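Local coordinates for molybdopterin biosynthesis protein MoaB (Sulfolobus tokodaii, PDB 3IWT) that probably takes part in molybdenum cofactor biosynthesis, as a member of the MogA/MoaB family with a probable molybdopterin-binding domain, at residues 16-21 / 52-57; 21-26 / 62-67. All blocks are in the same frame, centred on the assembly; numbering follows the deposited sequence.

Contact 1 (16-21 / 52-57); sequences LNFYVI and NGHKII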
ATOM      1  N   LEU A  16     -17.183   1.622  30.810  1.00 49.28           N
ATOM      2  CA  LEU A  16     -16.240   0.865  29.981  1.00 47.96           C
ATOM      3  C   LEU A  16     -14.894   0.750  30.694  1.00 46.55           C
ATOM      4  O   LEU A  16     -14.549   1.578  31.536  1.00 45.96           O
ATOM      5  CB  LEU A  16     -16.085   1.531  28.612  1.00 48.26           C
ATOM      6  CG  LEU A  16     -17.331   1.575  27.719  1.00 48.03           C
ATOM      7  CD1 LEU A  16     -17.083   2.515  26.544  1.00 49.58           C
ATOM      8  CD2 LEU A  16     -17.751   0.165  27.256  1.00 49.56           C
ATOM      9  N   ASN A  17     -14.149  -0.297  30.358  1.00 45.76           N
ATOM     10  CA  ASN A  17     -12.820  -0.575  30.922  1.00 45.25           C
ATOM     11  C   ASN A  17     -11.687  -0.087  29.998  1.00 44.44           C
ATOM     12  O   ASN A  17     -11.600  -0.474  28.813  1.00 44.07           O
ATOM     13  CB  ASN A  17     -12.644  -2.067  31.156  1.00 44.90           C
ATOM     14  CG  ASN A  17     -13.644  -2.657  32.144  1.00 44.48           C
ATOM     15  OD1 ASN A  17     -14.092  -3.793  31.967  1.00 47.77           O
ATOM     16  ND2 ASN A  17     -13.935  -1.945  33.193  1.00 38.72           N
ATOM     17  N   PHE A  18     -10.806   0.737  30.546  1.00 44.34           N
ATOM     18  CA  PHE A  18      -9.741   1.390  29.774  1.00 44.18           C
ATOM     19  C   PHE A  18      -8.384   0.926  30.274  1.00 44.31           C
ATOM     20  O   PHE A  18      -8.201   0.712  31.477  1.00 45.26           O
ATOM     21  CB  PHE A  18      -9.829   2.912  29.919  1.00 44.66           C
ATOM     22  CG  PHE A  18     -10.970   3.534  29.168  1.00 44.39           C
ATOM     23  CD1 PHE A  18     -12.256   3.395  29.625  1.00 45.45           C
ATOM     24  CD2 PHE A  18     -10.744   4.235  27.975  1.00 46.79           C
ATOM     25  CE1 PHE A  18     -13.324   3.966  28.961  1.00 46.84           C
ATOM     26  CE2 PHE A  18     -11.815   4.824  27.289  1.00 46.63           C
ATOM     27  CZ  PHE A  18     -13.110   4.660  27.777  1.00 44.38           C
ATOM     28  N   TYR A  19      -7.438   0.780  29.342  1.00 43.72           N
ATOM     29  CA  TYR A  19      -6.041   0.549  29.660  1.00 43.43           C
ATOM     30  C   TYR A  19      -5.239   1.742  29.129  1.00 43.22           C
ATOM     31  O   TYR A  19      -5.393   2.137  27.963  1.00 43.50           O
ATOM     32  CB  TYR A  19      -5.564  -0.735  28.988  1.00 43.78           C
ATOM     33  CG  TYR A  19      -4.263  -1.284  29.499  1.00 43.45           C
ATOM     34  CD1 TYR A  19      -4.237  -2.475  30.218  1.00 44.47           C
ATOM     35  CD2 TYR A  19      -3.065  -0.641  29.244  1.00 43.69           C
ATOM     36  CE1 TYR A  19      -3.044  -3.027  30.652  1.00 45.35           C
ATOM     37  CE2 TYR A  19      -1.875  -1.150  29.707  1.00 43.92           C
ATOM     38  CZ  TYR A  19      -1.870  -2.353  30.406  1.00 45.92           C
ATOM     39  OH  TYR A  19      -0.686  -2.889  30.826  1.00 43.85           O
ATOM     40  N   VAL A  20      -4.368   2.295  29.972  1.00 42.96           N
ATOM     41  CA  VAL A  20      -3.676   3.544  29.637  1.00 43.32           C
ATOM     42  C   VAL A  20      -2.186   3.262  29.438  1.00 43.25           C
ATOM     43  O   VAL A  20      -1.558   2.645  30.292  1.00 43.95           O
ATOM     44  CB  VAL A  20      -3.863   4.631  30.719  1.00 43.24           C
ATOM     45  CG1 VAL A  20      -3.143   5.938  30.339  1.00 43.46           C
ATOM     46  CG2 VAL A  20      -5.351   4.910  30.949  1.00 44.49           C
ATOM     47  N   ILE A  21      -1.626   3.746  28.337  1.00 42.23           N
ATOM     48  CA  ILE A  21      -0.206   3.516  28.048  1.00 42.78           C
ATOM     49  C   ILE A  21       0.517   4.840  27.843  1.00 42.74           C
ATOM     50  O   ILE A  21       0.147   5.645  26.973  1.00 43.85           O
ATOM     51  CB  ILE A  21      -0.001   2.610  26.816  1.00 42.88           C
ATOM     52  CG1 ILE A  21      -0.731   1.273  26.972  1.00 42.54           C
ATOM     53  CG2 ILE A  21       1.518   2.384  26.524  1.00 42.38           C
ATOM     54  CD1 ILE A  21      -0.684   0.403  25.694  1.00 41.09           C
ATOM     55  N   ASN A  52     -15.918  10.320  34.566  1.00 49.05           N
ATOM     56  CA  ASN A  52     -17.019  10.042  33.648  1.00 48.79           C
ATOM     57  C   ASN A  52     -17.628   8.639  33.759  1.00 47.54           C
ATOM     58  O   ASN A  52     -18.496   8.270  32.930  1.00 48.76           O
ATOM     59  CB  ASN A  52     -16.578  10.348  32.221  1.00 49.36           C
ATOM     60  CG  ASN A  52     -16.621  11.823  31.915  1.00 51.65           C
ATOM     61  OD1 ASN A  52     -17.608  12.293  31.364  1.00 58.41           O
ATOM     62  ND2 ASN A  52     -15.579  12.578  32.311  1.00 51.13           N
ATOM     63  N   GLY A  53     -17.214   7.882  34.795  1.00 47.32           N
ATOM     64  CA  GLY A  53     -17.975   6.672  35.152  1.00 47.21           C
ATOM     65  C   GLY A  53     -17.310   5.419  34.643  1.00 46.44           C
ATOM     66  O   GLY A  53     -17.823   4.309  34.848  1.00 45.91           O
ATOM     67  N   HIS A  54     -16.157   5.591  33.987  1.00 45.77           N
ATOM     68  CA  HIS A  54     -15.393   4.466  33.448  1.00 45.49           C
ATOM     69  C   HIS A  54     -14.362   3.953  34.447  1.00 45.56           C
ATOM     70  O   HIS A  54     -14.105   4.578  35.479  1.00 45.02           O
ATOM     71  CB  HIS A  54     -14.699   4.903  32.154  1.00 44.24           C
ATOM     72  CG  HIS A  54     -15.651   5.406  31.125  1.00 42.38           C
ATOM     73  ND1 HIS A  54     -16.708   4.650  30.664  1.00 42.07           N
ATOM     74  CD2 HIS A  54     -15.727   6.598  30.488  1.00 41.97           C
ATOM     75  CE1 HIS A  54     -17.387   5.348  29.775  1.00 43.99           C
ATOM     76  NE2 HIS A  54     -16.823   6.542  29.663  1.00 42.93           N
ATOM     77  N   LYS A  55     -13.754   2.825  34.115  1.00 46.19           N
ATOM     78  CA  LYS A  55     -12.767   2.165  34.962  1.00 46.75           C
ATOM     79  C   LYS A  55     -11.402   2.078  34.289  1.00 47.35           C
ATOM     80  O   LYS A  55     -11.310   1.917  33.048  1.00 46.51           O
ATOM     81  CB  LYS A  55     -13.236   0.748  35.294  1.00 48.14           C
ATOM     82  CG  LYS A  55     -14.614   0.650  35.930  1.00 49.67           C
ATOM     83  CD  LYS A  55     -14.650   1.379  37.246  1.00 52.99           C
ATOM     84  CE  LYS A  55     -15.887   1.024  38.071  1.00 53.11           C
ATOM     85  NZ  LYS A  55     -15.793   1.636  39.443  1.00 54.51           N
ATOM     86  N   ILE A  56     -10.338   2.197  35.086  1.00 47.14           N
ATOM     87  CA  ILE A  56      -8.978   1.973  34.574  1.00 47.57           C
ATOM     88  C   ILE A  56      -8.575   0.602  35.049  1.00 47.89           C
ATOM     89  O   ILE A  56      -8.494   0.362  36.262  1.00 48.32           O
ATOM     90  CB  ILE A  56      -7.952   3.011  35.113  1.00 47.61           C
ATOM     91  CG1 ILE A  56      -8.428   4.452  34.862  1.00 47.82           C
ATOM     92  CG2 ILE A  56      -6.552   2.736  34.522  1.00 47.36           C
ATOM     93  CD1 ILE A  56      -8.917   4.768  33.455  1.00 46.80           C
ATOM     94  N   ILE A  57      -8.367  -0.330  34.131  1.00 47.64           N
ATOM     95  CA  ILE A  57      -7.991  -1.643  34.570  1.00 48.05           C
ATOM     96  C   ILE A  57      -6.532  -1.986  34.352  1.00 47.79           C
ATOM     97  O   ILE A  57      -6.092  -3.027  34.794  1.00 47.83           O
ATOM     98  CB  ILE A  57      -8.970  -2.736  34.097  1.00 49.10           C
ATOM     99  CG1 ILE A  57      -9.006  -2.878  32.587  1.00 48.34           C
ATOM    100  CG2 ILE A  57     -10.374  -2.469  34.729  1.00 50.80           C
ATOM    101  CD1 ILE A  57      -9.636  -4.219  32.204  1.00 50.08           C
TER
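Four N-H donors join 16-21 to 52-57. Three are backbone bonds of parallel pairing, each nearly along its C=O axis. K55 N reaches L16 O almost straight, at 177°. F18 N reaches K55 O at 2.8 Å, and I57 N bonds to F18 O. F18 O also meets the CA-H of I56. The fourth replaces a backbone acceptor with a side chain: L16 N donates to ND1 of H54 at 3.1 Å, near the imidazole plane. ND1 therefore probably carries no proton, which would put that of a neutral ring on NE2.

This is the start of the pairing between first strand 17-23 and strand 55-62, outermost in the mixed sheet of this chain, linked by a right-handed beta-alpha-beta crossover through helix 40-51. A Schellman motif ends that helix, with G53, at positive phi, as its C' residue.

Ring contacts centre on F18. Its CE1 stands 3.4 Å above one face of H54, near the rim; the two planes meet obliquely at 51°. Apolar packing divides by face: F18 CB meets I56 CD1 (4.1 Å) on the side lined by L49 of helix 40-51, while N17 CB touches I57 CD1 at 3.8 Å on the other.

Contact 2 (21-26 / 62-67); sequences ITISTS and VPDDKI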
ATOM      1  N   ILE A  21      -1.626   3.746  28.337  1.00 42.23           N
ATOM      2  CA  ILE A  21      -0.206   3.516  28.048  1.00 42.78           C
ATOM      3  C   ILE A  21       0.517   4.840  27.843  1.00 42.74           C
ATOM      4  O   ILE A  21       0.147   5.645  26.973  1.00 43.85           O
ATOM      5  CB  ILE A  21      -0.001   2.610  26.816  1.00 42.88           C
ATOM      6  CG1 ILE A  21      -0.731   1.273  26.972  1.00 42.54           C
ATOM      7  CG2 ILE A  21       1.518   2.384  26.524  1.00 42.38           C
ATOM      8  CD1 ILE A  21      -0.684   0.403  25.694  1.00 41.09           C
ATOM      9  N   THR A  22       1.553   5.085  28.628  1.00 42.24           N
ATOM     10  CA  THR A  22       2.325   6.319  28.460  1.00 43.20           C
ATOM     11  C   THR A  22       3.601   5.974  27.719  1.00 43.70           C
ATOM     12  O   THR A  22       4.312   5.071  28.120  1.00 43.50           O
ATOM     13  CB  THR A  22       2.601   7.001  29.820  1.00 43.20           C
ATOM     14  OG1 THR A  22       1.356   7.441  30.354  1.00 44.29           O
ATOM     15  CG2 THR A  22       3.562   8.200  29.662  1.00 41.78           C
ATOM     16  N   ILE A  23       3.860   6.692  26.619  1.00 44.36           N
ATOM     17  CA  ILE A  23       5.051   6.471  25.796  1.00 44.19           C
ATOM     18  C   ILE A  23       5.969   7.688  25.961  1.00 44.29           C
ATOM     19  O   ILE A  23       5.731   8.760  25.386  1.00 43.82           O
ATOM     20  CB  ILE A  23       4.679   6.228  24.317  1.00 44.32           C
ATOM     21  CG1 ILE A  23       3.660   5.092  24.215  1.00 44.70           C
ATOM     22  CG2 ILE A  23       5.904   5.924  23.510  1.00 44.17           C
ATOM     23  CD1 ILE A  23       3.069   4.870  22.827  1.00 45.80           C
ATOM     24  N   SER A  24       6.996   7.522  26.794  1.00 44.72           N
ATOM     25  CA  SER A  24       7.911   8.613  27.186  1.00 44.95           C
ATOM     26  C   SER A  24       9.262   8.039  27.596  1.00 45.10           C
ATOM     27  O   SER A  24       9.375   7.368  28.634  1.00 44.76           O
ATOM     28  CB  SER A  24       7.337   9.415  28.357  1.00 45.48           C
ATOM     29  OG  SER A  24       8.267  10.391  28.835  1.00 44.15           O
ATOM     30  N   THR A  25      10.287   8.336  26.808  1.00 45.35           N
ATOM     31  CA  THR A  25      11.633   7.829  27.083  1.00 45.92           C
ATOM     32  C   THR A  25      12.178   8.426  28.390  1.00 46.56           C
ATOM     33  O   THR A  25      12.672   7.688  29.242  1.00 47.11           O
ATOM     34  CB  THR A  25      12.575   8.091  25.895  1.00 46.18           C
ATOM     35  OG1 THR A  25      12.084   7.386  24.746  1.00 45.04           O
ATOM     36  CG2 THR A  25      14.005   7.619  26.186  1.00 45.69           C
ATOM     37  N   SER A  26      12.034   9.740  28.571  1.00 46.83           N
ATOM     38  CA  SER A  26      12.550  10.403  29.790  1.00 47.43           C
ATOM     39  C   SER A  26      11.948   9.780  31.045  1.00 47.60           C
ATOM     40  O   SER A  26      12.675   9.410  31.963  1.00 48.01           O
ATOM     41  CB  SER A  26      12.301  11.905  29.770  1.00 47.39           C
ATOM     42  OG  SER A  26      10.923  12.224  29.650  1.00 47.51           O
ATOM     43  N   VAL A  62       6.327   3.035  28.825  1.00 44.48           N
ATOM     44  CA  VAL A  62       7.354   2.508  27.921  1.00 43.63           C
ATOM     45  C   VAL A  62       8.078   3.675  27.236  1.00 43.43           C
ATOM     46  O   VAL A  62       7.509   4.767  27.126  1.00 42.45           O
ATOM     47  CB  VAL A  62       6.752   1.527  26.877  1.00 43.60           C
ATOM     48  CG1 VAL A  62       6.251   0.224  27.575  1.00 41.55           C
ATOM     49  CG2 VAL A  62       5.644   2.177  26.031  1.00 44.30           C
ATOM     50  N   PRO A  63       9.312   3.448  26.756  1.00 43.79           N
ATOM     51  CA  PRO A  63      10.017   4.460  25.979  1.00 44.18           C
ATOM     52  C   PRO A  63       9.643   4.398  24.482  1.00 43.93           C
ATOM     53  O   PRO A  63       8.828   3.546  24.081  1.00 43.98           O
ATOM     54  CB  PRO A  63      11.476   4.059  26.179  1.00 44.38           C
ATOM     55  CG  PRO A  63      11.440   2.598  26.178  1.00 44.89           C
ATOM     56  CD  PRO A  63      10.116   2.213  26.850  1.00 45.16           C
ATOM     57  N   ASP A  64      10.261   5.255  23.667  1.00 43.89           N
ATOM     58  CA  ASP A  64      10.101   5.236  22.204  1.00 43.89           C
ATOM     59  C   ASP A  64      10.903   4.095  21.569  1.00 43.76           C
ATOM     60  O   ASP A  64      11.873   4.317  20.842  1.00 43.86           O
ATOM     61  CB  ASP A  64      10.575   6.561  21.575  1.00 44.07           C
ATOM     62  CG  ASP A  64       9.765   7.756  22.015  1.00 45.59           C
ATOM     63  OD1 ASP A  64       8.528   7.653  22.140  1.00 46.96           O
ATOM     64  OD2 ASP A  64      10.388   8.824  22.199  1.00 44.84           O
ATOM     65  N   ASP A  65      10.469   2.871  21.818  1.00 43.44           N
ATOM     66  CA  ASP A  65      11.162   1.679  21.332  1.00 43.69           C
ATOM     67  C   ASP A  65      10.096   0.771  20.765  1.00 43.28           C
ATOM     68  O   ASP A  65       9.100   0.492  21.459  1.00 43.33           O
ATOM     69  CB  ASP A  65      11.906   0.987  22.467  1.00 43.46           C
ATOM     70  CG  ASP A  65      12.518  -0.343  22.033  1.00 45.09           C
ATOM     71  OD1 ASP A  65      13.573  -0.335  21.411  1.00 50.19           O
ATOM     72  OD2 ASP A  65      11.925  -1.397  22.276  1.00 48.59           O
ATOM     73  N   LYS A  66      10.289   0.339  19.513  1.00 44.13           N
ATOM     74  CA  LYS A  66       9.260  -0.394  18.760  1.00 43.81           C
ATOM     75  C   LYS A  66       8.791  -1.632  19.526  1.00 43.48           C
ATOM     76  O   LYS A  66       7.603  -1.834  19.722  1.00 42.41           O
ATOM     77  CB  LYS A  66       9.787  -0.764  17.359  1.00 44.46           C
ATOM     78  CG  LYS A  66       8.871  -1.672  16.545  1.00 45.33           C
ATOM     79  CD  LYS A  66       9.277  -1.822  15.080  1.00 45.59           C
ATOM     80  CE  LYS A  66       8.352  -2.827  14.368  1.00 46.69           C
ATOM     81  NZ  LYS A  66       8.606  -2.916  12.897  1.00 46.02           N
ATOM     82  N   ILE A  67       9.740  -2.468  19.931  1.00 43.67           N
ATOM     83  CA  ILE A  67       9.423  -3.730  20.612  0.50 43.96           C
ATOM     84  C   ILE A  67       8.716  -3.489  21.931  1.00 43.55           C
ATOM     85  O   ILE A  67       7.735  -4.163  22.243  1.00 44.18           O
ATOM     86  CB  ILE A  67      10.681  -4.605  20.865  0.50 44.26           C
ATOM     87  CG1 ILE A  67      11.340  -5.013  19.546  0.50 44.76           C
ATOM     88  CG2 ILE A  67      10.319  -5.863  21.658  0.50 43.54           C
ATOM     89  CD1 ILE A  67      10.468  -5.832  18.665  0.50 47.19           C
TER
HETATM   90  O   HOH W   1       7.075   9.726  23.283  1.00 32.36           O
HETATM   91  O   HOH W   2      13.020   8.716  22.558  1.00 33.46           O
HETATM   92  O   HOH W   3       9.886  10.162  24.551  1.00 34.72           O
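The parallel pairing of 21-26 with 62-67 ends at I23 and V62. V62 N donates to T22 O at 3.0 Å, almost along the C=O axis, and S24 N returns a bond to V62 O at 2.8 Å. I23 and V62 lie side by side, pointing the same way, with I23 CG1 4.0 Å from V62 CG2; I69 and A72 of helix 66-77 pack on this face.

Past the strands, T25 carries the contact. Its CB lies 4.2 Å from P63 CB. From there OG1 turns anti to the carbonyl carbon (chi1 -62°), where it accepts the D64 N-H at 3.0 Å and a nearly straight 176°. D64 is the centre of an inverse gamma turn. The same T25 oxygen shares water 2 with D64 OD2, while water 3 accepts from T25 N and donates to that OD2. The other carboxylate oxygen, OD1, accepts a hydrogen bond from water 1, which also donates to I23 O, and lies 3.4 Å from I23 CG2. An alanine in place of T25 would probably loosen this turn, since the acceptor for D64 N and one attachment of water 2 go with the hydroxyl.

Both segments run into helices here: S24 is the N-cap of helix 25-32, and D65 caps helix 66-77 through K68 N. These are the C-terminal ends of two parallel strands in the mixed-sheet alpha/beta fold of the MogA/MoaB family. The D64 carboxylate accepts hydrogen bonds from three waters, a pattern consistent with an ionised, solvated acid.

Overall arrangement
Contacts 1 and 2 lie along the same pair of neighbouring parallel strands, 17-23 and 55-62, with centres about 20 Å apart. Contact 1 is near the start of the pairing and contact 2 at its C-terminal end; they share I21, which touches nothing in 52-57 but packs on V62 in contact 2. Each centre lies about 12 Å from the chain centre. Their surroundings differ: no other protein chain touches contact 1, whereas K66 of 62-67 forms a salt bridge with D108 of a second subunit. A di(hydroxyethyl)ether molecule, probably from the crystallisation liquor, bonds to D65 OD1 and I67 N; whether contact 2 borders a molybdopterin site is not settled by these contacts.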